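Local atomic coordinates of 3-oxosteroid 1-dehydrogenase (Sterolibacterium denitrificans, PDB entry 7P18), a protein that probably catalyses the FAD-dependent dehydrogenation of 3-oxosteroids to 3-oxo-Delta(1)-steroids, passing the electrons to an acceptor. Residues 435-438 against 439-443; 400-403 against 404-407; 479-483 against 484-488. All coordinates share one frame; numbering follows the deposited sequence.

Interaction 1: 435-438 against 439-443; sequences AGLK and QSVEL
Lys438 reaches across at an oblique angle to Glu442, one helical turn further on, its CG and CE passing OE2 and its ammonium group NZ forming a salt bridge with Glu442 OE2 at 3.0 Å. The lysine leaves the backbone with CG anti to N (chi1 178°) and runs straight until a bend at its last torsion swings NZ across to the glutamate. Glu442 is extended beyond CG and offers the syn side of OE2, although the nitrogen stands 34° out of the carboxylate plane. The glutamate's aliphatic part lies against the helix, its CG 3.4 Å from Lys438 O. That same carbonyl oxygen accepts the backbone N-H of Glu442 at 2.9 Å, so two polar links join this pair. On another side of the helix the same spacing serves apolar groups: Leu437 CD1 meets Val441 CG2 at 4.1 Å, and the branch CG2 also rests 3.4 Å from Leu437 O. Both side chains pack against Leu423 of helix 423-430. Ser440, buried as well, turns its hydroxyl to the carbonyl of Gly353. Beneath the side chains, Gln439 N to Ala435 O, Ser440 N to Gly436 O and Val441 N to Leu437 O continue the backbone ladder, while near the helix start Asp433 OD1 receives the N-H of Gly436. An i to i+4 ion pair on the exposed side and an i to i+4 aliphatic pair on the buried side together mark an amphipathic alpha-helix lying on the protein surface.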
ATOM      1  N   ALA A 435     -19.625  -8.556 -29.263  1.00 35.20           N
ATOM      2  CA  ALA A 435     -20.852  -9.291 -28.868  1.00 36.98           C
ATOM      3  C   ALA A 435     -20.791  -9.611 -27.369  1.00 36.98           C
ATOM      4  O   ALA A 435     -21.843  -9.456 -26.682  1.00 35.52           O
ATOM      5  CB  ALA A 435     -21.045 -10.547 -29.688  1.00 39.74           C
ATOM      6  N   GLY A 436     -19.625 -10.040 -26.859  1.00 34.77           N
ATOM      7  CA  GLY A 436     -19.438 -10.285 -25.408  1.00 32.24           C
ATOM      8  C   GLY A 436     -19.666  -9.011 -24.601  1.00 28.32           C
ATOM      9  O   GLY A 436     -20.442  -9.010 -23.600  1.00 30.82           O
ATOM     10  N   LEU A 437     -19.014  -7.922 -24.997  1.00 27.78           N
ATOM     11  CA  LEU A 437     -19.128  -6.647 -24.243  1.00 31.05           C
ATOM     12  C   LEU A 437     -20.591  -6.199 -24.245  1.00 32.27           C
ATOM     13  O   LEU A 437     -21.084  -5.742 -23.180  1.00 30.68           O
ATOM     14  CB  LEU A 437     -18.216  -5.584 -24.847  1.00 28.56           C
ATOM     15  CG  LEU A 437     -18.353  -4.192 -24.230  1.00 31.02           C
ATOM     16  CD1 LEU A 437     -18.092  -4.231 -22.734  1.00 30.94           C
ATOM     17  CD2 LEU A 437     -17.397  -3.206 -24.838  1.00 31.53           C
ATOM     18  N   LYS A 438     -21.277  -6.321 -25.380  1.00 34.51           N
ATOM     19  CA  LYS A 438     -22.715  -5.932 -25.468  1.00 34.18           C
ATOM     20  C   LYS A 438     -23.518  -6.769 -24.466  1.00 32.47           C
ATOM     21  O   LYS A 438     -24.353  -6.194 -23.735  1.00 35.20           O
ATOM     22  CB  LYS A 438     -23.228  -6.097 -26.903  1.00 37.48           C
ATOM     23  CG  LYS A 438     -24.702  -5.775 -27.131  1.00 44.71           C
ATOM     24  CD  LYS A 438     -25.006  -5.671 -28.659  1.00 51.38           C
ATOM     25  CE  LYS A 438     -26.370  -5.111 -29.015  1.00 59.20           C
ATOM     26  NZ  LYS A 438     -27.453  -6.068 -28.682  1.00 66.11           N
ATOM     27  N   GLN A 439     -23.270  -8.066 -24.419  1.00 32.06           N
ATOM     28  CA  GLN A 439     -23.954  -8.984 -23.471  1.00 35.49           C
ATOM     29  C   GLN A 439     -23.671  -8.537 -22.023  1.00 36.47           C
ATOM     30  O   GLN A 439     -24.635  -8.432 -21.223  1.00 33.84           O
ATOM     31  CB  GLN A 439     -23.536 -10.431 -23.738  1.00 40.26           C
ATOM     32  CG  GLN A 439     -24.176 -11.421 -22.770  1.00 49.71           C
ATOM     33  CD  GLN A 439     -25.662 -11.602 -23.017  1.00 60.00           C
ATOM     34  OE1 GLN A 439     -26.062 -12.290 -23.956  1.00 82.32           O
ATOM     35  NE2 GLN A 439     -26.498 -10.975 -22.191  1.00 64.40           N
ATOM     36  N   SER A 440     -22.418  -8.196 -21.702  1.00 33.52           N
ATOM     37  CA  SER A 440     -22.009  -7.790 -20.330  1.00 30.77           C
ATOM     38  C   SER A 440     -22.703  -6.488 -19.941  1.00 28.95           C
ATOM     39  O   SER A 440     -23.162  -6.382 -18.768  1.00 29.73           O
ATOM     40  CB  SER A 440     -20.500  -7.711 -20.221  1.00 28.22           C
ATOM     41  OG  SER A 440     -19.990  -9.012 -20.437  1.00 28.17           O
ATOM     42  N   VAL A 441     -22.835  -5.545 -20.880  1.00 27.89           N
ATOM     43  CA  VAL A 441     -23.510  -4.257 -20.605  1.00 30.21           C
ATOM     44  C   VAL A 441     -25.015  -4.513 -20.390  1.00 30.64           C
ATOM     45  O   VAL A 441     -25.573  -3.930 -19.437  1.00 27.94           O
ATOM     46  CB  VAL A 441     -23.223  -3.210 -21.692  1.00 30.87           C
ATOM     47  CG1 VAL A 441     -24.165  -2.016 -21.555  1.00 30.09           C
ATOM     48  CG2 VAL A 441     -21.768  -2.758 -21.654  1.00 34.27           C
ATOM     49  N   GLU A 442     -25.642  -5.340 -21.231  1.00 36.52           N
ATOM     50  CA  GLU A 442     -27.094  -5.689 -21.091  1.00 36.38           C
ATOM     51  C   GLU A 442     -27.343  -6.328 -19.714  1.00 33.41           C
ATOM     52  O   GLU A 442     -28.289  -5.913 -19.030  1.00 29.97           O
ATOM     53  CB  GLU A 442     -27.546  -6.587 -22.236  1.00 41.13           C
ATOM     54  CG  GLU A 442     -27.718  -5.833 -23.539  1.00 52.40           C
ATOM     55  CD  GLU A 442     -27.991  -6.691 -24.772  1.00 63.83           C
ATOM     56  OE1 GLU A 442     -27.816  -7.940 -24.690  1.00 72.14           O
ATOM     57  OE2 GLU A 442     -28.367  -6.108 -25.821  1.00 59.56           O
ATOM     58  N   LEU A 443     -26.499  -7.275 -19.289  1.00 36.68           N
ATOM     59  CA  LEU A 443     -26.622  -7.927 -17.949  1.00 34.91           C
ATOM     60  C   LEU A 443     -26.455  -6.884 -16.838  1.00 32.28           C
ATOM     61  O   LEU A 443     -27.211  -6.934 -15.862  1.00 30.21           O
ATOM     62  CB  LEU A 443     -25.609  -9.067 -17.825  1.00 35.30           C
ATOM     63  CG  LEU A 443     -25.930 -10.303 -18.667  1.00 36.03           C
ATOM     64  CD1 LEU A 443     -24.803 -11.320 -18.623  1.00 37.45           C
ATOM     65  CD2 LEU A 443     -27.224 -10.964 -18.210  1.00 39.88           C
TER

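Interaction 2: 400-403 against 404-407; sequences LMPG and QIQP
Gln406 stretches its side chain back across the mouth of the turn to Met401, where OE1 takes the backbone N-H in a weak hydrogen bond of 3.2 Å. CG stands anti to the backbone N (chi1 150°) and the chain stays extended beyond it, which carries the carboxamide past Met401 CB, 3.3 Å from OE1, while NE2 lies 3.8 Å from Leu400 CD2. The turn itself hangs on Pro402 O, gripped by two N-H groups: Gln406 N approaches in the carbonyl plane, whereas Ile405 N comes from 49° above it, both at 3.0 Å. Ile405 has CG1 tucked between its own N and carbonyl carbon (chi1 75°), which places Ile405 CG1 3.4 Å from Pro402 O and sets Ile405 CD1 alongside the proline ring, 4.2 Å from Pro402 CD. An alanine in place of Gln406 would remove the carboxamide and is likely to leave the Met401 N-H without this acceptor and a gap beside Leu400. This type I-like beta turn, extended by the i to i+4 bond, lies in the loop between helix 389-394 and strand 418-420, folded back on the helix, whose Arg392 reaches Met401 O through NH1 and whose Arg392 and Tyr393 make backbone hydrogen bonds to Gly403 and Gln404.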
ATOM      1  N   LEU A 400      -7.858  10.156 -14.105  1.00 26.44           N
ATOM      2  CA  LEU A 400      -9.023  10.931 -14.617  1.00 31.28           C
ATOM      3  C   LEU A 400      -9.779  11.526 -13.425  1.00 32.86           C
ATOM      4  O   LEU A 400     -10.204  10.763 -12.561  1.00 29.41           O
ATOM      5  CB  LEU A 400      -9.984  10.054 -15.406  1.00 31.82           C
ATOM      6  CG  LEU A 400      -9.484   9.515 -16.733  1.00 32.33           C
ATOM      7  CD1 LEU A 400     -10.641   8.845 -17.458  1.00 30.82           C
ATOM      8  CD2 LEU A 400      -8.910  10.636 -17.579  1.00 35.47           C
ATOM      9  N   MET A 401      -9.895  12.836 -13.390  1.00 33.00           N
ATOM     10  CA  MET A 401     -10.808  13.552 -12.467  1.00 34.25           C
ATOM     11  C   MET A 401     -12.192  13.598 -13.104  1.00 30.57           C
ATOM     12  O   MET A 401     -12.333  13.415 -14.318  1.00 31.51           O
ATOM     13  CB  MET A 401     -10.272  14.956 -12.170  1.00 40.04           C
ATOM     14  CG  MET A 401      -8.998  14.934 -11.311  1.00 49.40           C
ATOM     15  SD  MET A 401      -9.289  14.048  -9.756  1.00 58.75           S
ATOM     16  CE  MET A 401      -8.514  12.449 -10.027  1.00 54.93           C
ATOM     17  N   PRO A 402     -13.270  13.798 -12.311  1.00 31.52           N
ATOM     18  CA  PRO A 402     -14.621  13.851 -12.879  1.00 32.86           C
ATOM     19  C   PRO A 402     -14.684  14.859 -14.045  1.00 32.43           C
ATOM     20  O   PRO A 402     -14.073  15.942 -13.930  1.00 33.36           O
ATOM     21  CB  PRO A 402     -15.493  14.298 -11.711  1.00 32.76           C
ATOM     22  CG  PRO A 402     -14.704  13.867 -10.479  1.00 35.37           C
ATOM     23  CD  PRO A 402     -13.245  14.068 -10.862  1.00 32.39           C
ATOM     24  N   GLY A 403     -15.342  14.467 -15.132  1.00 29.35           N
ATOM     25  CA  GLY A 403     -15.513  15.300 -16.334  1.00 35.49           C
ATOM     26  C   GLY A 403     -16.155  16.643 -16.015  1.00 40.81           C
ATOM     27  O   GLY A 403     -15.857  17.606 -16.721  1.00 40.48           O
ATOM     28  N   GLN A 404     -16.982  16.695 -14.969  1.00 43.80           N
ATOM     29  CA  GLN A 404     -17.618  17.945 -14.481  1.00 46.00           C
ATOM     30  C   GLN A 404     -16.534  18.989 -14.168  1.00 44.13           C
ATOM     31  O   GLN A 404     -16.791  20.168 -14.448  1.00 47.64           O
ATOM     32  CB  GLN A 404     -18.595  17.649 -13.340  1.00 50.79           C
ATOM     33  CG  GLN A 404     -18.033  17.513 -11.931  1.00 60.68           C
ATOM     34  CD  GLN A 404     -19.159  17.314 -10.932  1.00 65.28           C
ATOM     35  OE1 GLN A 404     -20.055  18.155 -10.801  1.00 67.47           O
ATOM     36  NE2 GLN A 404     -19.145  16.187 -10.232  1.00 65.78           N
ATOM     37  N   ILE A 405     -15.349  18.600 -13.691  1.00 39.50           N
ATOM     38  CA  ILE A 405     -14.274  19.579 -13.344  1.00 42.28           C
ATOM     39  C   ILE A 405     -13.093  19.508 -14.326  1.00 44.70           C
ATOM     40  O   ILE A 405     -12.378  20.489 -14.370  1.00 46.29           O
ATOM     41  CB  ILE A 405     -13.818  19.437 -11.879  1.00 50.57           C
ATOM     42  CG1 ILE A 405     -12.945  18.207 -11.638  1.00 52.29           C
ATOM     43  CG2 ILE A 405     -15.018  19.461 -10.948  1.00 57.85           C
ATOM     44  CD1 ILE A 405     -12.409  18.114 -10.222  1.00 65.38           C
ATOM     45  N   GLN A 406     -12.881  18.410 -15.065  1.00 45.88           N
ATOM     46  CA  GLN A 406     -11.711  18.238 -15.986  1.00 51.27           C
ATOM     47  C   GLN A 406     -12.199  17.603 -17.282  1.00 44.73           C
ATOM     48  O   GLN A 406     -12.616  16.454 -17.290  1.00 51.82           O
ATOM     49  CB  GLN A 406     -10.617  17.389 -15.320  1.00 57.33           C
ATOM     50  CG  GLN A 406      -9.753  16.556 -16.275  1.00 66.68           C
ATOM     51  CD  GLN A 406      -9.186  15.280 -15.690  1.00 68.06           C
ATOM     52  OE1 GLN A 406      -8.354  15.301 -14.785  1.00 69.78           O
ATOM     53  NE2 GLN A 406      -9.579  14.137 -16.233  1.00 59.72           N
ATOM     54  N   PRO A 407     -12.152  18.313 -18.422  1.00 43.80           N
ATOM     55  CA  PRO A 407     -12.545  17.725 -19.704  1.00 44.99           C
ATOM     56  C   PRO A 407     -11.489  16.723 -20.187  1.00 35.43           C
ATOM     57  O   PRO A 407     -10.419  16.733 -19.657  1.00 38.86           O
ATOM     58  CB  PRO A 407     -12.611  18.937 -20.647  1.00 46.56           C
ATOM     59  CG  PRO A 407     -11.585  19.889 -20.061  1.00 48.35           C
ATOM     60  CD  PRO A 407     -11.668  19.696 -18.559  1.00 43.54           C
TER

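Interaction 3: 479-483 against 484-488; sequences APIGK and PPYYA
Ile481 touches the ring of Tyr486 with its methyl CG2, the branch that stands anti to the backbone N. This methyl comes to the ring edge, near its plane, 4.0 Å from CE1, and the two side chains run obliquely to one another. The longer branch of Ile481 leads away from the tyrosine, and the residue also packs on Asn444 of helix 434-450, while its N-H is taken by Asn445 OD1. Gly482 follows beside the hydroxyl end of Tyr486: its carbonyl carbon lies 3.3 Å from Tyr486 OH, and its CA is 4.2 Å from CE1. The N-H groups of Gly482 and Lys483 both bond to OD2 of Asp388, so one carboxylate oxygen fixes two successive peptides just where the chain bends. Lys483 sends its side chain off the bend with CG anti to N (chi1 173°), and the start of that chain lies along the next residue, CG 3.7 Å from Pro484 O. Its peptide leads directly into Pro484, whose CA stands over one face of the Tyr486 ring, 4.1 Å above the plane and offset toward the rim. A cis peptide bond then joins Pro484 to Pro485, bends the backbone and probably helps the following tyrosine to fold back over the segment it has just left. Tyr486 therefore meets three parts of one turn: the Ile481 methyl at its edge, the Gly482 peptide at its hydroxyl and Pro484 CA over one face. It also opens strand 486-502, pairing with Asp420, while Tyr487 pairs with Phe387 and Ala488 with Trp418; the tyrosine ring meanwhile packs on Leu423 and Leu426 of helix 423-430, with helix 434-450 next to Ile481.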
ATOM      1  N   ALA A 479     -24.994   0.795 -11.508  1.00 29.71           N
ATOM      2  CA  ALA A 479     -25.814   1.749 -12.314  1.00 28.51           C
ATOM      3  C   ALA A 479     -25.785   1.323 -13.771  1.00 32.45           C
ATOM      4  O   ALA A 479     -24.862   0.631 -14.217  1.00 29.17           O
ATOM      5  CB  ALA A 479     -25.365   3.192 -12.130  1.00 25.64           C
ATOM      6  N   PRO A 480     -26.799   1.732 -14.569  1.00 33.23           N
ATOM      7  CA  PRO A 480     -26.793   1.467 -16.003  1.00 31.46           C
ATOM      8  C   PRO A 480     -25.611   2.061 -16.770  1.00 27.69           C
ATOM      9  O   PRO A 480     -25.094   3.088 -16.396  1.00 32.67           O
ATOM     10  CB  PRO A 480     -28.087   2.152 -16.524  1.00 34.95           C
ATOM     11  CG  PRO A 480     -28.974   2.288 -15.309  1.00 36.31           C
ATOM     12  CD  PRO A 480     -28.025   2.438 -14.134  1.00 35.79           C
ATOM     13  N   ILE A 481     -25.247   1.386 -17.852  1.00 29.18           N
ATOM     14  CA  ILE A 481     -24.253   1.854 -18.851  1.00 32.39           C
ATOM     15  C   ILE A 481     -25.030   2.050 -20.160  1.00 28.87           C
ATOM     16  O   ILE A 481     -25.491   1.037 -20.718  1.00 32.23           O
ATOM     17  CB  ILE A 481     -23.109   0.839 -18.989  1.00 33.74           C
ATOM     18  CG1 ILE A 481     -22.330   0.683 -17.681  1.00 31.95           C
ATOM     19  CG2 ILE A 481     -22.218   1.248 -20.156  1.00 33.10           C
ATOM     20  CD1 ILE A 481     -21.487  -0.588 -17.626  1.00 34.67           C
ATOM     21  N   GLY A 482     -25.247   3.300 -20.569  1.00 36.80           N
ATOM     22  CA  GLY A 482     -26.070   3.567 -21.772  1.00 38.03           C
ATOM     23  C   GLY A 482     -26.044   5.000 -22.283  1.00 38.20           C
ATOM     24  O   GLY A 482     -26.803   5.269 -23.232  1.00 39.27           O
ATOM     25  N   LYS A 483     -25.234   5.902 -21.743  1.00 32.94           N
ATOM     26  CA  LYS A 483     -25.158   7.290 -22.254  1.00 33.78           C
ATOM     27  C   LYS A 483     -23.790   7.524 -22.892  1.00 38.04           C
ATOM     28  O   LYS A 483     -22.777   7.592 -22.188  1.00 34.00           O
ATOM     29  CB  LYS A 483     -25.429   8.291 -21.135  1.00 37.84           C
ATOM     30  CG  LYS A 483     -25.236   9.776 -21.453  1.00 38.96           C
ATOM     31  CD  LYS A 483     -25.572  10.595 -20.222  1.00 44.51           C
ATOM     32  CE  LYS A 483     -24.982  11.989 -20.150  1.00 52.69           C
ATOM     33  NZ  LYS A 483     -25.506  12.870 -21.217  1.00 50.00           N
ATOM     34  N   PRO A 484     -23.740   7.716 -24.231  1.00 36.83           N
ATOM     35  CA  PRO A 484     -22.484   7.988 -24.928  1.00 35.77           C
ATOM     36  C   PRO A 484     -21.851   9.289 -24.474  1.00 31.34           C
ATOM     37  O   PRO A 484     -22.529  10.172 -23.940  1.00 34.07           O
ATOM     38  CB  PRO A 484     -22.867   8.080 -26.415  1.00 41.18           C
ATOM     39  CG  PRO A 484     -24.249   7.488 -26.527  1.00 41.87           C
ATOM     40  CD  PRO A 484     -24.881   7.596 -25.156  1.00 39.57           C
ATOM     41  N   PRO A 485     -20.527   9.502 -24.668  1.00 30.88           N
ATOM     42  CA  PRO A 485     -19.626   8.500 -25.219  1.00 32.49           C
ATOM     43  C   PRO A 485     -19.218   7.437 -24.179  1.00 30.44           C
ATOM     44  O   PRO A 485     -19.408   7.667 -22.978  1.00 30.62           O
ATOM     45  CB  PRO A 485     -18.425   9.314 -25.671  1.00 32.79           C
ATOM     46  CG  PRO A 485     -18.423  10.540 -24.831  1.00 35.91           C
ATOM     47  CD  PRO A 485     -19.851  10.766 -24.387  1.00 32.62           C
ATOM     48  N   TYR A 486     -18.699   6.311 -24.675  1.00 30.46           N
ATOM     49  CA  TYR A 486     -18.216   5.151 -23.888  1.00 26.17           C
ATOM     50  C   TYR A 486     -16.693   5.233 -23.776  1.00 29.37           C
ATOM     51  O   TYR A 486     -15.994   5.673 -24.733  1.00 25.87           O
ATOM     52  CB  TYR A 486     -18.669   3.850 -24.519  1.00 28.33           C
ATOM     53  CG  TYR A 486     -20.168   3.774 -24.580  1.00 33.68           C
ATOM     54  CD1 TYR A 486     -20.919   3.503 -23.451  1.00 30.85           C
ATOM     55  CD2 TYR A 486     -20.845   4.042 -25.766  1.00 35.72           C
ATOM     56  CE1 TYR A 486     -22.307   3.418 -23.518  1.00 30.88           C
ATOM     57  CE2 TYR A 486     -22.223   3.956 -25.847  1.00 34.69           C
ATOM     58  CZ  TYR A 486     -22.961   3.663 -24.714  1.00 36.74           C
ATOM     59  OH  TYR A 486     -24.331   3.624 -24.761  1.00 32.79           O
ATOM     60  N   TYR A 487     -16.189   4.814 -22.610  1.00 25.52           N
ATOM     61  CA  TYR A 487     -14.755   4.928 -22.263  1.00 23.61           C
ATOM     62  C   TYR A 487     -14.226   3.554 -21.882  1.00 25.99           C
ATOM     63  O   TYR A 487     -14.965   2.737 -21.303  1.00 24.65           O
ATOM     64  CB  TYR A 487     -14.523   5.902 -21.113  1.00 23.81           C
ATOM     65  CG  TYR A 487     -14.788   7.330 -21.471  1.00 25.31           C
ATOM     66  CD1 TYR A 487     -16.077   7.852 -21.457  1.00 26.18           C
ATOM     67  CD2 TYR A 487     -13.754   8.157 -21.846  1.00 27.52           C
ATOM     68  CE1 TYR A 487     -16.298   9.179 -21.785  1.00 27.08           C
ATOM     69  CE2 TYR A 487     -13.962   9.488 -22.163  1.00 27.44           C
ATOM     70  CZ  TYR A 487     -15.250   9.993 -22.139  1.00 27.85           C
ATOM     71  OH  TYR A 487     -15.475  11.293 -22.460  1.00 27.62           O
ATOM     72  N   ALA A 488     -12.964   3.308 -22.229  1.00 24.72           N
ATOM     73  CA  ALA A 488     -12.222   2.121 -21.764  1.00 24.79           C
ATOM     74  C   ALA A 488     -10.929   2.609 -21.143  1.00 23.53           C
ATOM     75  O   ALA A 488     -10.343   3.575 -21.628  1.00 23.40           O
ATOM     76  CB  ALA A 488     -11.950   1.117 -22.852  1.00 23.73           C
TER

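Read from the N terminus, the three contacts come in series, 400-407, then 435-443, then 479-488, and none nests within or crosses another. Interaction 2 closes a tight turn in the loop linking helix 389-394 to strand 418-420. Interaction 1 closes no loop, being one stretch of helix 434-450. Interaction 3 closes the bend by which a long loop enters strand 486-502. Interactions 1 and 3 touch, Val441 CG1 lying 3.4 Å from Ile481 O, which joins the helix to the strand's approach. Interaction 2 stays apart, its centre about 15 Å from that of interaction 3, yet Tyr487 OH bonds to Asp408, the residue directly following its turn.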